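Local coordinates for protein beta-galactosidase (Bacillus circulans, PDB 4MAD) that probably hydrolyses terminal non-reducing beta-D-galactose residues from beta-D-galactosides, as a member of glycosyl hydrolase family 35, at residues Ala165-Asn170 with Leu197-Asp202; Thr62-Val67 with Ile102-Pro107. All coordinates share one frame; numbering follows the deposited sequence.

Contact 1. Residues Ala165-Asn170 with Leu197-Asp202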
loop_
_atom_site.group_PDB
_atom_site.type_symbol
_atom_site.label_atom_id
_atom_site.label_comp_id
_atom_site.label_asym_id
_atom_site.label_seq_id
_atom_site.Cartn_x
_atom_site.Cartn_y
_atom_site.Cartn_z
ATOM N N ALA A 165 -5.223 -22.427 -4.693
ATOM C CA ALA A 165 -3.866 -22.407 -4.219
ATOM C C ALA A 165 -3.554 -21.260 -3.273
ATOM O O ALA A 165 -4.147 -20.263 -3.289
ATOM C CB ALA A 165 -2.943 -22.408 -5.317
ATOM N N LEU A 166 -2.571 -21.487 -2.459
ATOM C CA LEU A 166 -2.114 -20.461 -1.578
ATOM C C LEU A 166 -0.592 -20.372 -1.476
ATOM O O LEU A 166 0.065 -21.365 -1.497
ATOM C CB LEU A 166 -2.692 -20.705 -0.215
ATOM C CG LEU A 166 -4.189 -20.758 -0.070
ATOM C CD1 LEU A 166 -4.614 -22.174 -0.027
ATOM C CD2 LEU A 166 -4.614 -20.071 1.166
ATOM N N GLN A 167 -0.086 -19.157 -1.339
ATOM C CA GLN A 167 1.343 -18.942 -1.202
ATOM C C GLN A 167 1.756 -18.923 0.250
ATOM O O GLN A 167 1.068 -18.396 1.025
ATOM C CB GLN A 167 1.763 -17.630 -1.813
ATOM C CG GLN A 167 3.230 -17.512 -2.029
ATOM C CD GLN A 167 3.649 -16.207 -2.616
ATOM O OE1 GLN A 167 3.801 -15.234 -1.903
ATOM N NE2 GLN A 167 3.826 -16.168 -3.898
ATOM N N ILE A 168 2.903 -19.488 0.550
ATOM C CA ILE A 168 3.382 -19.539 1.884
ATOM C C ILE A 168 4.125 -18.314 2.291
ATOM O O ILE A 168 3.648 -17.632 3.101
ATOM C CB ILE A 168 4.103 -20.833 2.221
ATOM C CG1 ILE A 168 3.079 -21.969 2.222
ATOM C CG2 ILE A 168 4.751 -20.699 3.549
ATOM C CD1 ILE A 168 3.618 -23.259 2.107
ATOM N N GLU A 169 5.241 -17.943 1.773
ATOM C CA GLU A 169 5.560 -16.631 2.421
ATOM C C GLU A 169 5.434 -15.747 1.190
ATOM O O GLU A 169 4.718 -15.985 0.317
ATOM C CB GLU A 169 6.937 -16.651 3.064
ATOM C CG GLU A 169 7.058 -16.116 4.453
ATOM C CD GLU A 169 7.715 -14.769 4.472
ATOM O OE1 GLU A 169 8.089 -14.253 3.441
ATOM O OE2 GLU A 169 7.826 -14.221 5.541
ATOM N N ASN A 170 6.145 -14.673 1.235
ATOM C CA ASN A 170 6.544 -14.025 0.010
ATOM C C ASN A 170 7.952 -13.646 -0.325
ATOM O O ASN A 170 8.561 -12.917 0.381
ATOM C CB ASN A 170 5.665 -12.796 0.084
ATOM C CG ASN A 170 5.632 -12.029 -1.213
ATOM O OD1 ASN A 170 4.943 -12.390 -2.093
ATOM N ND2 ASN A 170 6.413 -10.998 -1.320
ATOM N N LEU A 197 -3.220 -26.574 -3.214
ATOM C CA LEU A 197 -1.819 -26.520 -3.521
ATOM C C LEU A 197 -1.146 -25.346 -2.783
ATOM O O LEU A 197 -1.596 -24.261 -2.860
ATOM C CB LEU A 197 -1.602 -26.396 -5.027
ATOM C CG LEU A 197 -0.158 -26.240 -5.427
ATOM C CD1 LEU A 197 0.712 -27.329 -5.006
ATOM C CD2 LEU A 197 -0.003 -26.011 -6.825
ATOM N N LEU A 198 -0.064 -25.628 -2.081
ATOM C CA LEU A 198 0.731 -24.629 -1.393
ATOM C C LEU A 198 2.004 -24.354 -2.152
ATOM O O LEU A 198 2.569 -25.228 -2.676
ATOM C CB LEU A 198 1.119 -25.119 -0.001
ATOM C CG LEU A 198 0.016 -25.375 1.002
ATOM C CD1 LEU A 198 0.540 -25.562 2.410
ATOM C CD2 LEU A 198 -1.001 -24.352 0.964
ATOM N N PHE A 199 2.436 -23.130 -2.226
ATOM C CA PHE A 199 3.583 -22.854 -3.042
ATOM C C PHE A 199 4.294 -21.642 -2.503
ATOM O O PHE A 199 3.729 -20.948 -1.786
ATOM C CB PHE A 199 3.159 -22.632 -4.491
ATOM C CG PHE A 199 2.338 -21.423 -4.685
ATOM C CD1 PHE A 199 2.909 -20.221 -4.898
ATOM C CD2 PHE A 199 0.966 -21.477 -4.629
ATOM C CE1 PHE A 199 2.135 -19.112 -5.052
ATOM C CE2 PHE A 199 0.206 -20.355 -4.812
ATOM C CZ PHE A 199 0.777 -19.201 -5.002
ATOM N N THR A 200 5.500 -21.403 -2.970
ATOM C CA THR A 200 6.293 -20.232 -2.668
ATOM C C THR A 200 6.647 -19.499 -3.960
ATOM O O THR A 200 6.479 -20.005 -5.015
ATOM C CB THR A 200 7.619 -20.578 -1.957
ATOM O OG1 THR A 200 8.335 -21.545 -2.687
ATOM C CG2 THR A 200 7.321 -21.098 -0.536
ATOM N N SER A 201 7.118 -18.277 -3.811
ATOM C CA SER A 201 7.669 -17.559 -4.933
ATOM C C SER A 201 8.947 -16.876 -4.523
ATOM O O SER A 201 9.094 -16.501 -3.428
ATOM C CB SER A 201 6.663 -16.568 -5.531
ATOM O OG SER A 201 6.379 -15.470 -4.707
ATOM N N ASP A 202 9.865 -16.784 -5.448
ATOM C CA ASP A 202 11.098 -16.083 -5.232
ATOM C C ASP A 202 11.659 -15.548 -6.549
ATOM O O ASP A 202 11.225 -15.934 -7.577
ATOM C CB ASP A 202 12.133 -16.972 -4.613
ATOM C CG ASP A 202 11.883 -17.236 -3.171
ATOM O OD1 ASP A 202 12.180 -16.389 -2.353
ATOM O OD2 ASP A 202 11.403 -18.310 -2.881
HETATM O O HOH W 1 6.957 -17.256 -0.975
#
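Ala165, Leu166 and Gln167 run in parallel register with Leu197, Leu198 and Phe199, as strands four and five of the TIM barrel joined by the beta-alpha-beta crossover through helix 179-192. Three backbone bonds tie them: Leu166 N to Leu197 O, Phe199 N to Leu166 O and Ile168 N to Phe199 O, the last at 2.9 Å.

On the face that carries Ala165, Gln167 and Phe199, which looks into the barrel, the phenyl ring does most of the work. Phe199 holds CG between its backbone N and carbonyl carbon (chi1 66°), which swings the ring back across the neighbouring strand. Gln167 CA lies 3.8 Å above the ring plane, over its centre, and Gln167 CB is 3.6 Å from Phe199 CE1. At the ring edge Ala165 CB meets Phe199 CE2 at 3.8 Å. The Gln167 chain, with CG anti to the backbone N (chi1 -165°) and extended beyond, carries its amide past the ring at nearly a right angle to it and on to Ser201. Met246 of strand 244-249 also packs on Phe199 and Gln167.

Toward helix 179-192, Ile168 CD1 packs 3.8 Å from Leu198 CB, while Ile168 also touches Leu185 and Leu198 touches Ile189. Beyond the last backbone bond the two chains diverge, and a water accepts from Ser201 N at 3.0 Å and weakly from Glu169 N.

Contact 2. Residues Thr62-Val67 with Ile102-Pro107; sequences TVETYV and IVRPGP
Strands 62-66 and 102-104 run parallel, 15° apart, and four backbone bonds join them, from Ile102 N to Val63 O at 3.0 Å up to a longer one from Val67 N to Arg104 O, whose donor stands above the carbonyl plane. On the face of Glu64, Tyr66 and Arg104, the arginine lies between the two others. Its chain bends at chi3 (64°), bringing the guanidinium beside the tyrosine ring, where Tyr66 CE1 sits 3.4 Å above the guanidinium plane, toward its rim; the two planes are 41° apart. At the guanidinium edge comes the Glu64 carboxylate, with OE1 3.6 Å from Arg104 NH1 in a long salt bridge; the same OE1 accepts from Asn283. Arg104 NH2 forms a second salt bridge, to Glu247, the predicted nucleophile. A leucine at Arg104 would probably leave both carboxylates without this cationic partner and the Tyr66 ring without the guanidinium packed against it. On the face of Val103, Val67 just past its strand brings CG2 3.7 Å from Val103 CG1, against helices 87-97 and 135-152. Two waters bridge Val67 O to Pro105 O and Pro107 O. Polar side chains point into the barrel toward the C-terminal strand ends, and Arg104 reaches the predicted nucleophile, as expected of a TIM-barrel glycosidase active site.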
loop_
_atom_site.group_PDB
_atom_site.type_symbol
_atom_site.label_atom_id
_atom_site.label_comp_id
_atom_site.label_asym_id
_atom_site.label_seq_id
_atom_site.Cartn_x
_atom_site.Cartn_y
_atom_site.Cartn_z
ATOM N N THR A 62 -7.974 -17.044 -13.663
ATOM C CA THR A 62 -7.696 -16.965 -12.266
ATOM C C THR A 62 -7.436 -15.507 -11.868
ATOM O O THR A 62 -6.943 -14.771 -12.656
ATOM C CB THR A 62 -6.472 -17.821 -11.983
ATOM O OG1 THR A 62 -6.647 -19.119 -12.516
ATOM C CG2 THR A 62 -6.217 -17.901 -10.529
ATOM N N VAL A 63 -7.773 -15.151 -10.635
ATOM C CA VAL A 63 -7.401 -13.888 -10.036
ATOM C C VAL A 63 -6.617 -14.217 -8.761
ATOM O O VAL A 63 -6.874 -15.176 -8.128
ATOM C CB VAL A 63 -8.589 -12.958 -9.696
ATOM C CG1 VAL A 63 -9.514 -13.568 -8.713
ATOM C CG2 VAL A 63 -8.109 -11.660 -9.200
ATOM N N GLU A 64 -5.618 -13.394 -8.468
ATOM C CA GLU A 64 -4.756 -13.606 -7.366
ATOM C C GLU A 64 -4.739 -12.357 -6.518
ATOM O O GLU A 64 -4.597 -11.305 -7.038
ATOM C CB GLU A 64 -3.346 -13.920 -7.837
ATOM C CG GLU A 64 -2.307 -14.008 -6.782
ATOM C CD GLU A 64 -1.737 -12.637 -6.449
ATOM O OE1 GLU A 64 -1.276 -11.944 -7.341
ATOM O OE2 GLU A 64 -1.796 -12.286 -5.283
ATOM N N THR A 65 -4.860 -12.523 -5.214
ATOM C CA THR A 65 -4.744 -11.414 -4.324
ATOM C C THR A 65 -3.910 -11.746 -3.109
ATOM O O THR A 65 -3.956 -12.809 -2.629
ATOM C CB THR A 65 -6.103 -10.922 -3.836
ATOM O OG1 THR A 65 -5.959 -9.717 -3.095
ATOM C CG2 THR A 65 -6.741 -11.964 -2.980
ATOM N N TYR A 66 -3.173 -10.769 -2.623
ATOM C CA TYR A 66 -2.599 -10.807 -1.311
ATOM C C TYR A 66 -3.686 -10.590 -0.270
ATOM O O TYR A 66 -4.747 -10.184 -0.613
ATOM C CB TYR A 66 -1.593 -9.689 -1.114
ATOM C CG TYR A 66 -0.247 -9.859 -1.731
ATOM C CD1 TYR A 66 0.563 -10.910 -1.420
ATOM C CD2 TYR A 66 0.255 -8.899 -2.568
ATOM C CE1 TYR A 66 1.820 -11.016 -1.977
ATOM C CE2 TYR A 66 1.466 -9.009 -3.102
ATOM C CZ TYR A 66 2.274 -10.064 -2.815
ATOM O OH TYR A 66 3.507 -10.163 -3.389
ATOM N N VAL A 67 -3.376 -10.894 0.989
ATOM C CA VAL A 67 -4.195 -10.529 2.139
ATOM C C VAL A 67 -3.427 -9.568 3.032
ATOM O O VAL A 67 -2.383 -9.887 3.419
ATOM C CB VAL A 67 -4.532 -11.732 3.036
ATOM C CG1 VAL A 67 -5.408 -11.311 4.103
ATOM C CG2 VAL A 67 -5.168 -12.867 2.239
ATOM N N ILE A 102 -6.351 -17.518 -6.352
ATOM C CA ILE A 102 -5.135 -17.806 -5.632
ATOM C C ILE A 102 -5.053 -16.750 -4.538
ATOM O O ILE A 102 -5.281 -15.630 -4.799
ATOM C CB ILE A 102 -3.915 -17.700 -6.519
ATOM C CG1 ILE A 102 -3.906 -18.815 -7.565
ATOM C CG2 ILE A 102 -2.673 -17.801 -5.729
ATOM C CD1 ILE A 102 -2.849 -18.709 -8.574
ATOM N N VAL A 103 -4.781 -17.173 -3.321
ATOM C CA VAL A 103 -4.680 -16.280 -2.188
ATOM C C VAL A 103 -3.236 -16.334 -1.705
ATOM O O VAL A 103 -2.691 -17.372 -1.592
ATOM C CB VAL A 103 -5.575 -16.704 -1.070
ATOM C CG1 VAL A 103 -5.436 -15.805 0.075
ATOM C CG2 VAL A 103 -6.936 -16.683 -1.487
ATOM N N ARG A 104 -2.731 -15.233 -1.361
ATOM C CA ARG A 104 -1.358 -15.127 -1.011
ATOM C C ARG A 104 -1.296 -14.489 0.395
ATOM O O ARG A 104 -1.323 -13.324 0.525
ATOM C CB ARG A 104 -0.578 -14.295 -2.031
ATOM C CG ARG A 104 -0.505 -14.920 -3.415
ATOM C CD ARG A 104 0.186 -14.050 -4.453
ATOM N NE ARG A 104 1.592 -13.826 -4.131
ATOM C CZ ARG A 104 2.391 -13.014 -4.808
ATOM N NH1 ARG A 104 1.924 -12.337 -5.850
ATOM N NH2 ARG A 104 3.660 -12.871 -4.445
ATOM N N PRO A 105 -1.490 -15.220 1.483
ATOM C CA PRO A 105 -1.774 -14.706 2.819
ATOM C C PRO A 105 -0.568 -14.166 3.611
ATOM O O PRO A 105 -0.747 -13.704 4.696
ATOM C CB PRO A 105 -2.378 -15.894 3.510
ATOM C CG PRO A 105 -1.759 -16.984 2.918
ATOM C CD PRO A 105 -1.519 -16.672 1.494
ATOM N N GLY A 106 0.596 -14.158 3.009
ATOM C CA GLY A 106 1.759 -13.626 3.658
ATOM C C GLY A 106 2.260 -14.517 4.781
ATOM O O GLY A 106 2.586 -15.618 4.516
ATOM N N PRO A 107 2.408 -14.025 6.000
ATOM C CA PRO A 107 1.833 -12.806 6.524
ATOM C C PRO A 107 2.428 -11.469 6.138
ATOM O O PRO A 107 1.813 -10.476 6.367
ATOM C CB PRO A 107 1.913 -13.002 8.019
ATOM C CG PRO A 107 2.948 -13.908 8.234
ATOM C CD PRO A 107 3.211 -14.706 7.010
HETATM O O HOH W 2 -0.003 -8.829 5.114
HETATM O O HOH W 3 -2.219 -11.488 5.715
#

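How the contacts relate
Contact 2 comes first along the chain and closes before contact 1 opens, yet their centres lie only 9 Å apart. Both belong to one eight-stranded parallel barrel, where strands 62-66, 100-104, 163-167 and 197-202 follow one another as the second to fifth. The inner pair are direct neighbours, so Val103 N reaches Ala165 O at 3.2 Å and fuses the two contacts into a continuous wall. At the C-terminal end of that wall, Asn170 OD1 probably accepts from Tyr66 OH, 2.9 Å away. Asn170 also lies beside the predicted nucleophile Glu247 and proton donor Glu171, so both contacts help build one side of the probable catalytic centre.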